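Local coordinates for Blr3880 protein (Bradyrhizobium japonicum, PDB 2OOD) that probably catalyses the zinc-dependent hydrolytic deamination of guanine to xanthine and ammonia, a step of purine breakdown, at residues Gly385-Leu389 with Tyr390-Lys394; Leu416-Pro419 with Trp420-Ser423. All coordinates share one frame; numbering follows the deposited sequence.

Contact 1. Residues Gly385-Leu389 with Tyr390-Lys394; sequences GAEGL and YIDDK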
loop_
_atom_site.group_PDB
_atom_site.type_symbol
_atom_site.label_atom_id
_atom_site.label_comp_id
_atom_site.label_asym_id
_atom_site.label_seq_id
_atom_site.Cartn_x
_atom_site.Cartn_y
_atom_site.Cartn_z
ATOM N N GLY A 385 -8.079 9.312 -17.297
ATOM C CA GLY A 385 -9.146 9.598 -16.362
ATOM C C GLY A 385 -10.050 10.688 -16.890
ATOM O O GLY A 385 -11.248 10.689 -16.615
ATOM N N ALA A 386 -9.474 11.617 -17.652
ATOM C CA ALA A 386 -10.232 12.722 -18.220
ATOM C C ALA A 386 -11.225 12.198 -19.251
ATOM O O ALA A 386 -12.395 12.589 -19.246
ATOM C CB ALA A 386 -9.294 13.735 -18.860
ATOM N N GLU A 387 -10.762 11.308 -20.128
ATOM C CA GLU A 387 -11.632 10.731 -21.150
ATOM C C GLU A 387 -12.702 9.846 -20.508
ATOM O O GLU A 387 -13.834 9.788 -20.988
ATOM C CB GLU A 387 -10.809 9.918 -22.152
ATOM C CG GLU A 387 -9.617 10.679 -22.712
ATOM C CD GLU A 387 -8.864 9.914 -23.785
ATOM O OE1 GLU A 387 -8.853 8.663 -23.745
ATOM O OE2 GLU A 387 -8.261 10.571 -24.664
ATOM N N GLY A 388 -12.336 9.173 -19.418
ATOM C CA GLY A 388 -13.267 8.306 -18.714
ATOM C C GLY A 388 -14.378 9.082 -18.033
ATOM O O GLY A 388 -15.469 8.559 -17.811
ATOM N N LEU A 389 -14.095 10.341 -17.700
ATOM C CA LEU A 389 -15.071 11.217 -17.057
ATOM C C LEU A 389 -15.666 12.197 -18.070
ATOM O O LEU A 389 -16.468 13.064 -17.720
ATOM C CB LEU A 389 -14.419 11.990 -15.905
ATOM C CG LEU A 389 -14.185 11.213 -14.606
ATOM C CD1 LEU A 389 -13.410 12.069 -13.618
ATOM C CD2 LEU A 389 -15.527 10.802 -14.024
ATOM N N TYR A 390 -15.272 12.051 -19.329
ATOM C CA TYR A 390 -15.769 12.914 -20.387
ATOM C C TYR A 390 -15.503 14.385 -20.133
ATOM O O TYR A 390 -16.390 15.214 -20.308
ATOM C CB TYR A 390 -17.265 12.695 -20.586
ATOM C CG TYR A 390 -17.582 11.432 -21.345
ATOM C CD1 TYR A 390 -17.506 11.393 -22.730
ATOM C CD2 TYR A 390 -17.942 10.268 -20.679
ATOM C CE1 TYR A 390 -17.786 10.226 -23.438
ATOM C CE2 TYR A 390 -18.220 9.090 -21.378
ATOM C CZ TYR A 390 -18.144 9.074 -22.757
ATOM O OH TYR A 390 -18.430 7.903 -23.452
ATOM N N ILE A 391 -14.286 14.701 -19.703
ATOM C CA ILE A 391 -13.886 16.079 -19.456
ATOM C C ILE A 391 -12.515 16.261 -20.091
ATOM O O ILE A 391 -11.746 17.141 -19.708
ATOM C CB ILE A 391 -13.791 16.404 -17.945
ATOM C CG1 ILE A 391 -12.869 15.415 -17.240
ATOM C CG2 ILE A 391 -15.164 16.387 -17.319
ATOM C CD1 ILE A 391 -12.651 15.737 -15.776
ATOM N N ASP A 392 -12.219 15.414 -21.071
ATOM C CA ASP A 392 -10.934 15.463 -21.750
ATOM C C ASP A 392 -10.824 16.660 -22.686
ATOM O O ASP A 392 -9.757 16.927 -23.243
ATOM C CB ASP A 392 -10.677 14.155 -22.507
ATOM C CG ASP A 392 -11.800 13.792 -23.450
ATOM O OD1 ASP A 392 -12.956 13.688 -22.993
ATOM O OD2 ASP A 392 -11.522 13.604 -24.650
ATOM N N ASP A 393 -11.922 17.383 -22.863
ATOM C CA ASP A 393 -11.879 18.569 -23.705
ATOM C C ASP A 393 -11.306 19.704 -22.857
ATOM O O ASP A 393 -10.660 20.611 -23.378
ATOM C CB ASP A 393 -13.279 18.925 -24.219
ATOM C CG ASP A 393 -14.283 19.127 -23.099
ATOM O OD1 ASP A 393 -14.249 18.347 -22.119
ATOM O OD2 ASP A 393 -15.120 20.055 -23.204
ATOM N N LYS A 394 -11.517 19.626 -21.543
ATOM C CA LYS A 394 -11.012 20.633 -20.614
ATOM C C LYS A 394 -9.708 20.234 -19.898
ATOM O O LYS A 394 -8.866 21.090 -19.629
ATOM C CB LYS A 394 -12.072 20.960 -19.554
ATOM C CG LYS A 394 -13.383 21.522 -20.093
ATOM C CD LYS A 394 -13.162 22.815 -20.882
ATOM C CE LYS A 394 -14.487 23.518 -21.251
ATOM N NZ LYS A 394 -15.155 24.194 -20.084
HETATM O O HOH W 1 -8.580 13.184 -25.343
#

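Contact 2. Residues Leu416-Pro419 with Trp420-Ser423; sequences LAQP and WHQS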
loop_
_atom_site.group_PDB
_atom_site.type_symbol
_atom_site.label_atom_id
_atom_site.label_comp_id
_atom_site.label_asym_id
_atom_site.label_seq_id
_atom_site.Cartn_x
_atom_site.Cartn_y
_atom_site.Cartn_z
ATOM N N LEU A 416 13.169 6.942 2.930
ATOM C CA LEU A 416 14.608 7.167 2.865
ATOM C C LEU A 416 15.319 6.554 1.662
ATOM O O LEU A 416 16.259 7.142 1.130
ATOM C CB LEU A 416 15.270 6.631 4.138
ATOM C CG LEU A 416 16.155 7.560 4.970
ATOM C CD1 LEU A 416 17.104 6.722 5.809
ATOM C CD2 LEU A 416 16.939 8.481 4.058
ATOM N N ALA A 417 14.879 5.371 1.242
ATOM C CA ALA A 417 15.500 4.653 0.128
ATOM C C ALA A 417 15.338 5.246 -1.264
ATOM O O ALA A 417 16.092 4.899 -2.171
ATOM C CB ALA A 417 15.007 3.213 0.119
ATOM N N GLN A 418 14.363 6.131 -1.440
ATOM C CA GLN A 418 14.097 6.736 -2.745
ATOM C C GLN A 418 15.225 7.317 -3.572
ATOM O O GLN A 418 15.468 6.880 -4.696
ATOM C CB GLN A 418 13.036 7.828 -2.632
ATOM C CG GLN A 418 11.666 7.448 -3.121
ATOM C CD GLN A 418 11.587 7.226 -4.621
ATOM O OE1 GLN A 418 12.398 6.507 -5.211
ATOM N NE2 GLN A 418 10.587 7.831 -5.242
ATOM N N PRO A 419 15.925 8.330 -3.036
ATOM C CA PRO A 419 17.008 8.954 -3.779
ATOM C C PRO A 419 18.207 8.129 -4.200
ATOM O O PRO A 419 18.835 8.489 -5.176
ATOM C CB PRO A 419 17.379 10.147 -2.896
ATOM C CG PRO A 419 17.172 9.617 -1.478
ATOM C CD PRO A 419 15.908 8.806 -1.635
ATOM N N TRP A 420 18.547 7.053 -3.488
ATOM C CA TRP A 420 19.686 6.232 -3.911
ATOM C C TRP A 420 19.191 5.301 -4.985
ATOM O O TRP A 420 19.954 4.826 -5.825
ATOM C CB TRP A 420 20.285 5.430 -2.756
ATOM C CG TRP A 420 21.620 4.873 -3.130
ATOM C CD1 TRP A 420 22.603 5.519 -3.814
ATOM C CD2 TRP A 420 22.125 3.563 -2.847
ATOM N NE1 TRP A 420 23.688 4.698 -3.981
ATOM C CE2 TRP A 420 23.423 3.490 -3.397
ATOM C CE3 TRP A 420 21.613 2.443 -2.183
ATOM C CZ2 TRP A 420 24.213 2.342 -3.301
ATOM C CZ3 TRP A 420 22.406 1.300 -2.088
ATOM C CH2 TRP A 420 23.688 1.262 -2.646
ATOM N N HIS A 421 17.888 5.046 -4.943
ATOM C CA HIS A 421 17.226 4.191 -5.916
ATOM C C HIS A 421 17.058 4.943 -7.235
ATOM O O HIS A 421 17.332 4.421 -8.320
ATOM C CB HIS A 421 15.858 3.760 -5.383
ATOM C CG HIS A 421 14.997 3.096 -6.411
ATOM N ND1 HIS A 421 13.812 3.643 -6.859
ATOM C CD2 HIS A 421 15.170 1.952 -7.114
ATOM C CE1 HIS A 421 13.296 2.867 -7.795
ATOM N NE2 HIS A 421 14.100 1.835 -7.967
ATOM N N GLN A 422 16.593 6.180 -7.125
ATOM C CA GLN A 422 16.377 7.025 -8.286
ATOM C C GLN A 422 17.697 7.404 -8.962
ATOM O O GLN A 422 17.734 7.615 -10.177
ATOM C CB GLN A 422 15.618 8.290 -7.868
ATOM C CG GLN A 422 14.168 8.045 -7.485
ATOM C CD GLN A 422 13.246 7.973 -8.691
ATOM O OE1 GLN A 422 13.607 7.426 -9.732
ATOM N NE2 GLN A 422 12.045 8.513 -8.549
ATOM N N SER A 423 18.780 7.477 -8.188
ATOM C CA SER A 423 20.080 7.855 -8.749
ATOM C C SER A 423 20.648 6.807 -9.700
ATOM O O SER A 423 21.641 7.056 -10.387
ATOM C CB SER A 423 21.099 8.124 -7.637
ATOM O OG SER A 423 21.580 6.920 -7.066
HETATM O O HOH W 2 18.496 6.702 -0.597
#

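Contact 1. Residues Gly385-Leu389 with Tyr390-Lys394
Glu387 leaves the last helical turn with CG anti to its own carbonyl carbon (chi1 -51°) and an extended chain beyond, while Asp392 sets CG between its backbone N and carbonyl carbon (chi1 54°); these torsions bring the two acids across each other at about a right angle. Their carbon stems touch, Glu387 CG lying 3.6 Å from Asp392 CB, with the carboxylate planes steeply turned against one another. The acid ends stop short of contact, Glu387 OE2 and Asp392 OD2 being 4.5 Å apart, and a water donates to both, at 2.7 Å to Glu387 OE2 and 3.1 Å to Asp392 OD2, which probably eases the repulsion. An alanine in place of Asp392 would keep the CB contact but is likely to leave that water without its second acceptor and Glu387 freer to turn.

The helix itself ends through its backbone. Tyr390 takes a left-handed conformation (phi 58°), turning the chain so that Ile391 N meets Ala386 O in a straight hydrogen bond of 2.9 Å. Tyr390 N reaches Glu387 O at 3.2 Å, from above the carbonyl plane. The small Ala386 suits the inside of this turn: its CB lies 4.3 Å from Ile391 CG1, which also meets Leu389 CB at 4.0 Å. Leu389 packs on Gln136 and Ile391 on Thr134 of strand 132-138, where their aliphatic branches are buried. Tyr390 combines a ring with a terminal hydroxyl; its side chain touches Pro267 and Lys268, and OH donates to Gly289 O. The paired bonds, the positive phi and the apolar Ala386-Ile391 contact bracketing them make this a Schellman motif, here ending helix 383-388 beside the N-terminal ends of the barrel strands in an amidohydrolase TIM barrel.

Contact 2. Residues Leu416-Pro419 with Trp420-Ser423
Gln418 lays its amide alongside that of Gln422, one helical turn on; both chains bend at chi2 (-68° and -82°), which lays the two side chains side by side, pointing the same way, with amide planes only 17° apart. The touch is largely carbon to oxygen: Gln418 OE1 sits 3.3 Å from Gln422 CG, while Gln418 NE2 and Gln422 NE2 lie 3.7 Å apart as neighbours, not partners. In the backbone, Gln422 N bonds Gln418 O at 2.8 Å.

Pro419 has no N-H to offer, which suits the beginning of a short helix; its carbonyl O takes Ser423 N at 3.2 Å. A water bridges Leu416 O and Trp420 N, at 2.9 Å from each. Ser423 OG turns back to Trp420 O, 2.9 Å away, and Arg86 of the second subunit bonds both of these oxygens. The Trp420 indole makes cation-pi contacts with Arg86 and Arg122 of that subunit.

Glutamine suits the inner side because its NH2 can serve backbone carbonyls: Gln422 NE2 binds Pro411 O and Met440 O, and Gln418 NE2 weakly binds Gly413 O. The helix therefore has two chemically different sides: neutral amides bonded to carbonyls of its own chain, and the Trp420 indole and carbonyl with the Ser423 hydroxyl, which receive arginines of the second subunit.

Overall arrangement
Following the chain from the N terminus, both contacts come after the eight parallel strands of the barrel have been laid down. Contact 1 closes a tight turn where helix 383-388 ends, against strand 132-138. The chain then runs through strand 406-409, which pairs with strands 70-81 and 453-458, before contact 2 forms the short helix 418-422. Each contact is local and contact 1 is complete before contact 2 opens, so they neither nest nor cross. Their centres lie about 34 Å apart and their nearest atoms about 22 Å. Contact 1 thus belongs to the barrel body of one subunit, whereas the helix of contact 2 lies between helix 434-447 of its own chain and the second subunit.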